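Local coordinates for protein disulphide isomerase (Xylella fastidiosa, PDB 3FK8) that probably acts as a disulphide isomerase of the thioredoxin superfamily, at residues P93-V98 with Y125-K130. Sequence-based numbering, arbitrary orientation.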
ATOM      1  N   PRO A  93      -3.389   3.450  -7.359  1.00  9.60           N
ATOM      2  CA  PRO A  93      -2.830   2.593  -6.305  1.00  9.97           C
ATOM      3  C   PRO A  93      -3.865   1.688  -5.727  1.00  9.34           C
ATOM      4  O   PRO A  93      -5.050   1.990  -5.750  1.00 10.98           O
ATOM      5  CB  PRO A  93      -2.328   3.614  -5.261  1.00 10.18           C
ATOM      6  CG  PRO A  93      -3.242   4.802  -5.475  1.00 10.79           C
ATOM      7  CD  PRO A  93      -3.478   4.861  -6.953  1.00 10.52           C
ATOM      8  N   ALA A  94      -3.430   0.549  -5.222  1.00  9.67           N
ATOM      9  CA  ALA A  94      -4.293  -0.461  -4.589  1.00  9.85           C
ATOM     10  C   ALA A  94      -3.638  -0.946  -3.333  1.00  9.60           C
ATOM     11  O   ALA A  94      -2.423  -0.927  -3.219  1.00 10.71           O
ATOM     12  CB  ALA A  94      -4.554  -1.608  -5.536  1.00 11.49           C
ATOM     13  N   VAL A  95      -4.435  -1.367  -2.360  1.00  8.94           N
ATOM     14  CA  VAL A  95      -3.863  -1.820  -1.103  1.00  9.57           C
ATOM     15  C   VAL A  95      -4.398  -3.194  -0.699  1.00  9.81           C
ATOM     16  O   VAL A  95      -5.517  -3.576  -1.076  1.00 10.73           O
ATOM     17  CB  VAL A  95      -3.941  -0.790   0.066  1.00 12.02           C
ATOM     18  CG1 VAL A  95      -3.275   0.631  -0.290  1.00 12.83           C
ATOM     19  CG2 VAL A  95      -5.305  -0.550   0.391  1.00 15.19           C
ATOM     20  N   VAL A  96      -3.560  -3.902   0.044  1.00  9.14           N
ATOM     21  CA  VAL A  96      -3.945  -5.138   0.732  1.00  9.88           C
ATOM     22  C   VAL A  96      -3.589  -4.941   2.198  1.00 10.37           C
ATOM     23  O   VAL A  96      -2.497  -4.495   2.507  1.00 11.58           O
ATOM     24  CB  VAL A  96      -3.198  -6.381   0.167  1.00  9.46           C
ATOM     25  CG1 VAL A  96      -3.597  -7.664   0.898  1.00 12.46           C
ATOM     26  CG2 VAL A  96      -3.436  -6.506  -1.294  1.00 11.58           C
ATOM     27  N   VAL A  97      -4.499  -5.310   3.102  1.00 11.66           N
ATOM     28  CA  VAL A  97      -4.200  -5.313   4.534  1.00 12.91           C
ATOM     29  C   VAL A  97      -4.064  -6.802   4.884  1.00 12.02           C
ATOM     30  O   VAL A  97      -4.986  -7.591   4.639  1.00 12.42           O
ATOM     31  CB  VAL A  97      -5.377  -4.696   5.351  1.00 14.43           C
ATOM     32  CG1 VAL A  97      -5.150  -4.831   6.866  1.00 16.69           C
ATOM     33  CG2 VAL A  97      -5.616  -3.239   4.931  1.00 16.57           C
ATOM     34  N   VAL A  98      -2.917  -7.187   5.420  1.00 12.41           N
ATOM     35  CA  VAL A  98      -2.698  -8.565   5.841  1.00 13.02           C
ATOM     36  C   VAL A  98      -2.645  -8.540   7.369  1.00 14.99           C
ATOM     37  O   VAL A  98      -1.884  -7.754   7.961  1.00 17.14           O
ATOM     38  CB  VAL A  98      -1.353  -9.095   5.261  1.00 13.09           C
ATOM     39  CG1 VAL A  98      -1.126 -10.591   5.561  1.00 15.72           C
ATOM     40  CG2 VAL A  98      -1.332  -8.830   3.737  1.00 14.01           C
ATOM     41  N   TYR A 125      -7.022  10.063   5.087  1.00 10.62           N
ATOM     42  CA  TYR A 125      -7.007   9.722   6.488  1.00 10.55           C
ATOM     43  C   TYR A 125      -8.194   8.824   6.844  1.00 11.15           C
ATOM     44  O   TYR A 125      -8.011   7.774   7.472  1.00 11.83           O
ATOM     45  CB  TYR A 125      -7.011  11.000   7.343  1.00 12.27           C
ATOM     46  CG  TYR A 125      -7.042  10.672   8.824  1.00 11.87           C
ATOM     47  CD1 TYR A 125      -5.859  10.465   9.530  1.00 13.30           C
ATOM     48  CD2 TYR A 125      -8.260  10.502   9.505  1.00 14.83           C
ATOM     49  CE1 TYR A 125      -5.880  10.138  10.911  1.00 16.25           C
ATOM     50  CE2 TYR A 125      -8.300  10.174  10.845  1.00 14.79           C
ATOM     51  CZ  TYR A 125      -7.106   9.981  11.548  1.00 15.79           C
ATOM     52  OH  TYR A 125      -7.123   9.670  12.895  1.00 21.04           O
ATOM     53  N   ASP A 126      -9.396   9.209   6.414  1.00 11.58           N
ATOM     54  CA  ASP A 126     -10.597   8.475   6.823  1.00 12.10           C
ATOM     55  C   ASP A 126     -10.535   7.039   6.277  1.00 12.28           C
ATOM     56  O   ASP A 126     -10.992   6.078   6.934  1.00 13.71           O
ATOM     57  CB  ASP A 126     -11.864   9.159   6.333  1.00 13.60           C
ATOM     58  CG  ASP A 126     -12.194  10.425   7.103  1.00 13.69           C
ATOM     59  OD1 ASP A 126     -11.598  10.656   8.174  1.00 16.00           O
ATOM     60  OD2 ASP A 126     -13.023  11.175   6.574  1.00 17.35           O
ATOM     61  N   PHE A 127     -10.041   6.887   5.048  1.00 11.43           N
ATOM     62  CA  PHE A 127      -9.958   5.560   4.434  1.00 11.76           C
ATOM     63  C   PHE A 127      -9.101   4.637   5.317  1.00 11.77           C
ATOM     64  O   PHE A 127      -9.488   3.499   5.643  1.00 12.84           O
ATOM     65  CB  PHE A 127      -9.349   5.679   3.030  1.00 11.70           C
ATOM     66  CG  PHE A 127      -9.187   4.339   2.361  1.00 11.70           C
ATOM     67  CD1 PHE A 127     -10.208   3.834   1.582  1.00 14.83           C
ATOM     68  CD2 PHE A 127      -8.032   3.586   2.553  1.00 13.25           C
ATOM     69  CE1 PHE A 127     -10.087   2.564   0.994  1.00 15.25           C
ATOM     70  CE2 PHE A 127      -7.894   2.303   1.958  1.00 13.65           C
ATOM     71  CZ  PHE A 127      -8.902   1.827   1.196  1.00 15.07           C
ATOM     72  N   PHE A 128      -7.914   5.079   5.698  1.00 11.46           N
ATOM     73  CA  PHE A 128      -7.030   4.239   6.491  1.00 12.49           C
ATOM     74  C   PHE A 128      -7.469   4.109   7.947  1.00 13.32           C
ATOM     75  O   PHE A 128      -7.370   3.048   8.553  1.00 15.02           O
ATOM     76  CB  PHE A 128      -5.566   4.723   6.341  1.00 12.79           C
ATOM     77  CG  PHE A 128      -5.011   4.452   4.970  1.00 11.23           C
ATOM     78  CD1 PHE A 128      -4.557   3.143   4.657  1.00 13.39           C
ATOM     79  CD2 PHE A 128      -5.050   5.388   3.959  1.00 13.34           C
ATOM     80  CE1 PHE A 128      -4.093   2.842   3.388  1.00 14.56           C
ATOM     81  CE2 PHE A 128      -4.627   5.076   2.686  1.00 13.01           C
ATOM     82  CZ  PHE A 128      -4.151   3.801   2.393  1.00 12.81           C
ATOM     83  N   ALA A 129      -8.071   5.171   8.474  1.00 13.67           N
ATOM     84  CA  ALA A 129      -8.601   5.144   9.846  1.00 16.06           C
ATOM     85  C   ALA A 129      -9.704   4.096   9.979  1.00 16.60           C
ATOM     86  O   ALA A 129      -9.766   3.401  11.014  1.00 16.94           O
ATOM     87  CB  ALA A 129      -9.115   6.526  10.261  1.00 17.18           C
ATOM     88  N   LYS A 130     -10.588   3.963   8.981  1.00 17.07           N
ATOM     89  CA  LYS A 130     -11.646   2.955   9.017  0.50 18.32           C
ATOM     90  C   LYS A 130     -11.068   1.563   9.209  1.00 18.22           C
ATOM     91  O   LYS A 130     -11.647   0.742   9.927  1.00 19.71           O
ATOM     92  CB  LYS A 130     -12.502   3.012   7.757  0.50 19.11           C
ATOM     93  CG  LYS A 130     -13.786   2.200   7.840  0.50 20.16           C
ATOM     94  CD  LYS A 130     -14.967   3.071   7.510  0.50 25.34           C
ATOM     95  CE  LYS A 130     -14.890   3.543   6.068  0.50 26.60           C
ATOM     96  NZ  LYS A 130     -13.713   4.417   5.784  0.50 27.66           N
TER
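Two different first torsions bring the rings of consecutive phenylalanines of helix 121-132 to one valine: Phe127 has CG anti to the backbone N (chi1 178°), whereas Phe128 has CG anti to its carbonyl carbon (chi1 -70°). Val95, on strand 94-98, answers with a fork, CG1 lying anti to the carbonyl carbon (chi1 -55°) and CG2 between that carbon and the backbone N. Each branch takes one ring. CG2 meets CE2 of Phe127 at 4.2 Å, and CG1 meets CZ of Phe128, the far corner of that ring, at the same separation of 4.2 Å. Both methyls come at a ring edge, near its plane, so neither aromatic face is used against the strand. One face of the Phe128 ring is met instead by the edge of Phe127, whose CD2 stands 3.6 Å above the plane of that ring, over its centre; the two rings are steeply inclined, edge to face. This contact probably restrains the tilt of the Phe128 ring.

This is a worked case of long side chains spanning a wide gap between backbones. CA of Val95 is 10.2 Å from CA of Phe128, and no hydrogen bond crosses the interface; cohesion between the two segments is apolar and the contact is light and buried. Leu33 of the neighbouring strand 32-37 touches both Val95 and Phe128, while Leu59 and Ile60 of helix 54-63 also pack against Phe128, extending the apolar layer.

At the start of the same strand segment, Pro93 follows a cis peptide bond and touches Cys44 of a CxxC pattern, consistent with the cis-proline beside the redox motif of thioredoxins. A C-terminal helix packed on one face of the central mixed sheet, here through Phe127 and Phe128, is characteristic of the thioredoxin fold.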